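PDB 4FK1: putative thioredoxin reductase from Bacillus anthracis, which binds FAD and, as a putative thioredoxin reductase, probably passes electrons from a nicotinamide nucleotide through the flavin to a disulphide. Local coordinates for residues C[24-30]-C[292-296]; C[119-123]-C[151-155]. Numbering follows the deposited sequence.

Interaction 1. Residues C[24-30]-C[292-296]; sequences VLGRARK and AIAIN
In the FAD-binding part of the chain, the C-terminal end of helix 16-27 packs on a turn within the long helix 281-303, through apolar side chains and one lysine–asparagine hydrogen bond. V24, chi1 t, sets its CB 3.7 Å from A292 CB. L25 is closest in register to A292, CA to CA 5.6 Å; its m,t side chain puts CG 3.6 Å from A292 CB and CD2 3.8 Å from I295 CG2. The helix ends in a Schellman motif, with R29 (phi 64°) as C', K30 N bonded to L25 O (3.1 Å) and R29 N to G26 O (3.0 Å). A28 CB lies 3.8 Å from N296 OD1. Past the turn K30 points toward 292-296, and its side chain (chi1 and chi2 both m) brings NZ to N296 OD1, to which it donates at 2.7 Å, with N296 at chi1 t. Around this seam, I295 leans on C9 of strand 7-12 and L110 of strand 108-111, while W169 of the neighbouring subunit packs on A28, and its NE1 hydrogen-bonds to R27 O.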
loop_
_atom_site.group_PDB
_atom_site.type_symbol
_atom_site.label_atom_id
_atom_site.label_comp_id
_atom_site.label_asym_id
_atom_site.label_seq_id
_atom_site.Cartn_x
_atom_site.Cartn_y
_atom_site.Cartn_z
ATOM N N VAL C 24 5.838 -11.695 2.063
ATOM C CA VAL C 24 4.788 -12.189 2.930
ATOM C C VAL C 24 4.606 -13.697 2.742
ATOM O O VAL C 24 4.548 -14.436 3.717
ATOM C CB VAL C 24 3.465 -11.409 2.744
ATOM C CG1 VAL C 24 2.340 -12.071 3.557
ATOM C CG2 VAL C 24 3.664 -9.975 3.199
ATOM N N LEU C 25 4.566 -14.153 1.491
ATOM C CA LEU C 25 4.516 -15.586 1.207
ATOM C C LEU C 25 5.706 -16.357 1.780
ATOM O O LEU C 25 5.530 -17.434 2.353
ATOM C CB LEU C 25 4.387 -15.836 -0.283
ATOM C CG LEU C 25 3.005 -15.431 -0.788
ATOM C CD1 LEU C 25 3.000 -15.382 -2.299
ATOM C CD2 LEU C 25 1.995 -16.448 -0.285
ATOM N N GLY C 26 6.914 -15.813 1.638
ATOM C CA GLY C 26 8.097 -16.455 2.201
ATOM C C GLY C 26 8.019 -16.569 3.715
ATOM O O GLY C 26 8.353 -17.595 4.285
ATOM N N ARG C 27 7.548 -15.512 4.368
ATOM C CA ARG C 27 7.343 -15.541 5.805
ATOM C C ARG C 27 6.230 -16.520 6.196
ATOM O O ARG C 27 6.122 -16.924 7.350
ATOM C CB ARG C 27 7.017 -14.138 6.310
ATOM C CG ARG C 27 8.222 -13.218 6.319
ATOM C CD ARG C 27 7.885 -11.834 6.843
ATOM N NE ARG C 27 7.311 -11.879 8.184
ATOM C CZ ARG C 27 7.995 -12.153 9.298
ATOM N NH1 ARG C 27 9.299 -12.414 9.257
ATOM N NH2 ARG C 27 7.365 -12.159 10.465
ATOM N N ALA C 28 5.399 -16.876 5.224
ATOM C CA ALA C 28 4.299 -17.812 5.417
ATOM C C ALA C 28 4.739 -19.234 5.019
ATOM O O ALA C 28 3.921 -20.157 4.918
ATOM C CB ALA C 28 3.067 -17.347 4.601
ATOM N N ARG C 29 6.046 -19.390 4.801
ATOM C CA ARG C 29 6.676 -20.687 4.526
ATOM C C ARG C 29 6.216 -21.344 3.227
ATOM O O ARG C 29 6.215 -22.571 3.116
ATOM C CB ARG C 29 6.482 -21.654 5.698
ATOM C CG ARG C 29 6.682 -21.013 7.066
ATOM C CD ARG C 29 6.334 -22.005 8.174
ATOM N NE ARG C 29 7.438 -22.934 8.387
ATOM C CZ ARG C 29 7.410 -23.969 9.214
ATOM N NH1 ARG C 29 8.481 -24.728 9.323
ATOM N NH2 ARG C 29 6.325 -24.240 9.929
ATOM N N LYS C 30 5.826 -20.529 2.252
ATOM C CA LYS C 30 5.378 -21.045 0.962
ATOM C C LYS C 30 6.529 -21.091 -0.053
ATOM O O LYS C 30 7.347 -20.171 -0.102
ATOM C CB LYS C 30 4.219 -20.192 0.442
ATOM C CG LYS C 30 2.972 -20.257 1.302
ATOM C CD LYS C 30 2.292 -21.609 1.120
ATOM C CE LYS C 30 2.097 -22.346 2.425
ATOM N NZ LYS C 30 1.188 -21.649 3.368
ATOM N N ALA C 292 -0.670 -11.812 -1.562
ATOM C CA ALA C 292 -0.000 -12.854 -0.790
ATOM C C ALA C 292 -0.925 -13.449 0.271
ATOM O O ALA C 292 -0.909 -14.655 0.521
ATOM C CB ALA C 292 1.269 -12.303 -0.138
ATOM N N ILE C 293 -1.714 -12.583 0.894
ATOM C CA ILE C 293 -2.706 -12.994 1.865
ATOM C C ILE C 293 -3.753 -13.893 1.206
ATOM O O ILE C 293 -4.127 -14.923 1.748
ATOM C CB ILE C 293 -3.402 -11.767 2.477
ATOM C CG1 ILE C 293 -2.488 -11.099 3.509
ATOM C CG2 ILE C 293 -4.740 -12.154 3.106
ATOM C CD1 ILE C 293 -3.143 -9.903 4.195
ATOM N N ALA C 294 -4.220 -13.488 0.035
ATOM C CA ALA C 294 -5.223 -14.244 -0.689
ATOM C C ALA C 294 -4.659 -15.582 -1.161
ATOM O O ALA C 294 -5.330 -16.604 -1.105
ATOM C CB ALA C 294 -5.754 -13.427 -1.881
ATOM N N ILE C 295 -3.421 -15.559 -1.636
ATOM C CA ILE C 295 -2.767 -16.754 -2.125
ATOM C C ILE C 295 -2.619 -17.739 -0.963
ATOM O O ILE C 295 -2.951 -18.916 -1.090
ATOM C CB ILE C 295 -1.399 -16.410 -2.775
ATOM C CG1 ILE C 295 -1.619 -15.740 -4.142
ATOM C CG2 ILE C 295 -0.504 -17.652 -2.900
ATOM C CD1 ILE C 295 -0.354 -15.165 -4.782
ATOM N N ASN C 296 -2.157 -17.246 0.179
ATOM C CA ASN C 296 -2.003 -18.085 1.355
ATOM C C ASN C 296 -3.345 -18.530 1.931
ATOM O O ASN C 296 -3.463 -19.636 2.458
ATOM C CB ASN C 296 -1.156 -17.400 2.429
ATOM C CG ASN C 296 -0.796 -18.344 3.572
ATOM O OD1 ASN C 296 0.014 -19.258 3.411
ATOM N ND2 ASN C 296 -1.391 -18.116 4.729
#

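Interaction 2. Residues C[119-123]-C[151-155]; sequences FPSIP and IISEN
Within the mixed-sheet domain that lies away from the Rossmann-type parallel sheet, the loop between strand 116-118 and helix 125-128 folds over the C-terminal end of strand 149-152. Residues 119-123 are irregular, with an inverse gamma turn centred on S121 (phi -83°, psi 76°) and closed by I122 N to P120 O at 2.8 Å. In the partner segment I151 and I152 are extended, the strand ends, and E154 turns to phi -82°, psi -40°; N155 then N-caps helix 156-166. The nearest CA atoms are those of P120 and E154, 7.0 Å apart. I122 (m,t) meets I152 (m,t), CD1 to CG2 at 3.5 Å, and P120 CB stands 4.2 Å from the same I152 CG2. E154, chi1 m and chi2 t, points toward the loop; its OE1 accepts from S121 N at 3.0 Å and lies 3.3 Å from P120 CB. N178 ND2 bonds both E154 OE1 and S121 O. Side-chain hydrogen bonds thus hold the irregular loop beside the strand end, next to the P120–I122–I152 apolar contact.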
loop_
_atom_site.group_PDB
_atom_site.type_symbol
_atom_site.label_atom_id
_atom_site.label_comp_id
_atom_site.label_asym_id
_atom_site.label_seq_id
_atom_site.Cartn_x
_atom_site.Cartn_y
_atom_site.Cartn_z
ATOM N N PHE C 119 4.618 6.262 -25.995
ATOM C CA PHE C 119 4.843 7.706 -25.937
ATOM C C PHE C 119 4.152 8.454 -27.055
ATOM O O PHE C 119 3.841 7.873 -28.089
ATOM C CB PHE C 119 6.349 8.023 -25.934
ATOM C CG PHE C 119 7.082 7.474 -24.734
ATOM C CD1 PHE C 119 6.977 8.095 -23.509
ATOM C CD2 PHE C 119 7.858 6.331 -24.831
ATOM C CE1 PHE C 119 7.630 7.605 -22.402
ATOM C CE2 PHE C 119 8.508 5.832 -23.726
ATOM C CZ PHE C 119 8.399 6.478 -22.510
ATOM N N PRO C 120 3.902 9.757 -26.843
ATOM C CA PRO C 120 3.481 10.640 -27.938
ATOM C C PRO C 120 4.527 10.642 -29.057
ATOM O O PRO C 120 5.706 10.344 -28.833
ATOM C CB PRO C 120 3.414 12.019 -27.280
ATOM C CG PRO C 120 3.220 11.739 -25.811
ATOM C CD PRO C 120 3.944 10.453 -25.541
ATOM N N SER C 121 4.093 10.983 -30.265
ATOM C CA SER C 121 4.959 10.840 -31.410
ATOM C C SER C 121 5.899 12.031 -31.544
ATOM O O SER C 121 5.707 12.904 -32.387
ATOM C CB SER C 121 4.122 10.639 -32.662
ATOM O OG SER C 121 3.044 9.784 -32.362
ATOM N N ILE C 122 6.917 12.047 -30.695
ATOM C CA ILE C 122 7.958 13.064 -30.710
ATOM C C ILE C 122 9.281 12.344 -30.795
ATOM O O ILE C 122 9.495 11.384 -30.065
ATOM C CB ILE C 122 7.966 13.834 -29.404
ATOM C CG1 ILE C 122 6.587 14.441 -29.159
ATOM C CG2 ILE C 122 9.055 14.898 -29.429
ATOM C CD1 ILE C 122 6.373 14.850 -27.733
ATOM N N PRO C 123 10.179 12.789 -31.684
ATOM C CA PRO C 123 11.423 12.019 -31.803
ATOM C C PRO C 123 12.190 12.066 -30.490
ATOM O O PRO C 123 12.132 13.078 -29.778
ATOM C CB PRO C 123 12.200 12.762 -32.898
ATOM C CG PRO C 123 11.169 13.606 -33.627
ATOM C CD PRO C 123 10.131 13.947 -32.606
ATOM N N ILE C 151 3.763 20.789 -20.987
ATOM C CA ILE C 151 2.943 19.596 -20.873
ATOM C C ILE C 151 2.597 19.151 -22.269
ATOM O O ILE C 151 1.947 19.885 -23.016
ATOM C CB ILE C 151 1.660 19.892 -20.128
ATOM C CG1 ILE C 151 1.980 20.249 -18.683
ATOM C CG2 ILE C 151 0.728 18.680 -20.190
ATOM C CD1 ILE C 151 0.783 20.679 -17.916
ATOM N N ILE C 152 3.069 17.970 -22.640
ATOM C CA ILE C 152 2.745 17.384 -23.933
ATOM C C ILE C 152 1.595 16.411 -23.804
ATOM O O ILE C 152 1.724 15.382 -23.131
ATOM C CB ILE C 152 3.953 16.641 -24.488
ATOM C CG1 ILE C 152 5.136 17.605 -24.569
ATOM C CG2 ILE C 152 3.623 15.997 -25.832
ATOM C CD1 ILE C 152 6.494 16.925 -24.598
ATOM N N SER C 153 0.471 16.737 -24.444
ATOM C CA SER C 153 -0.756 15.940 -24.332
ATOM C C SER C 153 -1.538 15.952 -25.643
ATOM O O SER C 153 -2.104 16.976 -26.030
ATOM C CB SER C 153 -1.642 16.491 -23.218
ATOM O OG SER C 153 -2.877 15.785 -23.139
ATOM N N GLU C 154 -1.571 14.814 -26.325
ATOM C CA GLU C 154 -2.214 14.740 -27.629
ATOM C C GLU C 154 -3.727 14.569 -27.519
ATOM O O GLU C 154 -4.473 15.166 -28.292
ATOM C CB GLU C 154 -1.611 13.616 -28.473
ATOM C CG GLU C 154 -0.132 13.785 -28.789
ATOM C CD GLU C 154 0.461 12.522 -29.409
ATOM O OE1 GLU C 154 1.568 12.570 -29.984
ATOM O OE2 GLU C 154 -0.186 11.465 -29.313
ATOM N N ASN C 155 -4.172 13.754 -26.563
ATOM C CA ASN C 155 -5.599 13.523 -26.333
ATOM C C ASN C 155 -6.167 14.625 -25.434
ATOM O O ASN C 155 -5.715 14.804 -24.304
ATOM C CB ASN C 155 -5.813 12.130 -25.712
ATOM C CG ASN C 155 -7.275 11.668 -25.746
ATOM O OD1 ASN C 155 -8.199 12.464 -25.573
ATOM N ND2 ASN C 155 -7.485 10.366 -25.963
#

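The two contacts lie on opposite sides of the chain's centre, their own centres 42 Å apart and their nearest atoms about 29 Å apart, so they do not touch. Interaction 1 joins the first helix of the parallel-sheet region to the helix near the C-terminus, and both segments of interaction 2 fall in the sequence between. FAD lies far closer to each than they are to one another: the A292 side chain is about 13 Å from it and that of P120 about 12 Å, so neither side chain touches the cofactor, one standing beside the parallel sheet and the other beside the mixed sheet. Interaction 1 borders the second subunit, whereas no other chain of the assembly touches the segments of interaction 2.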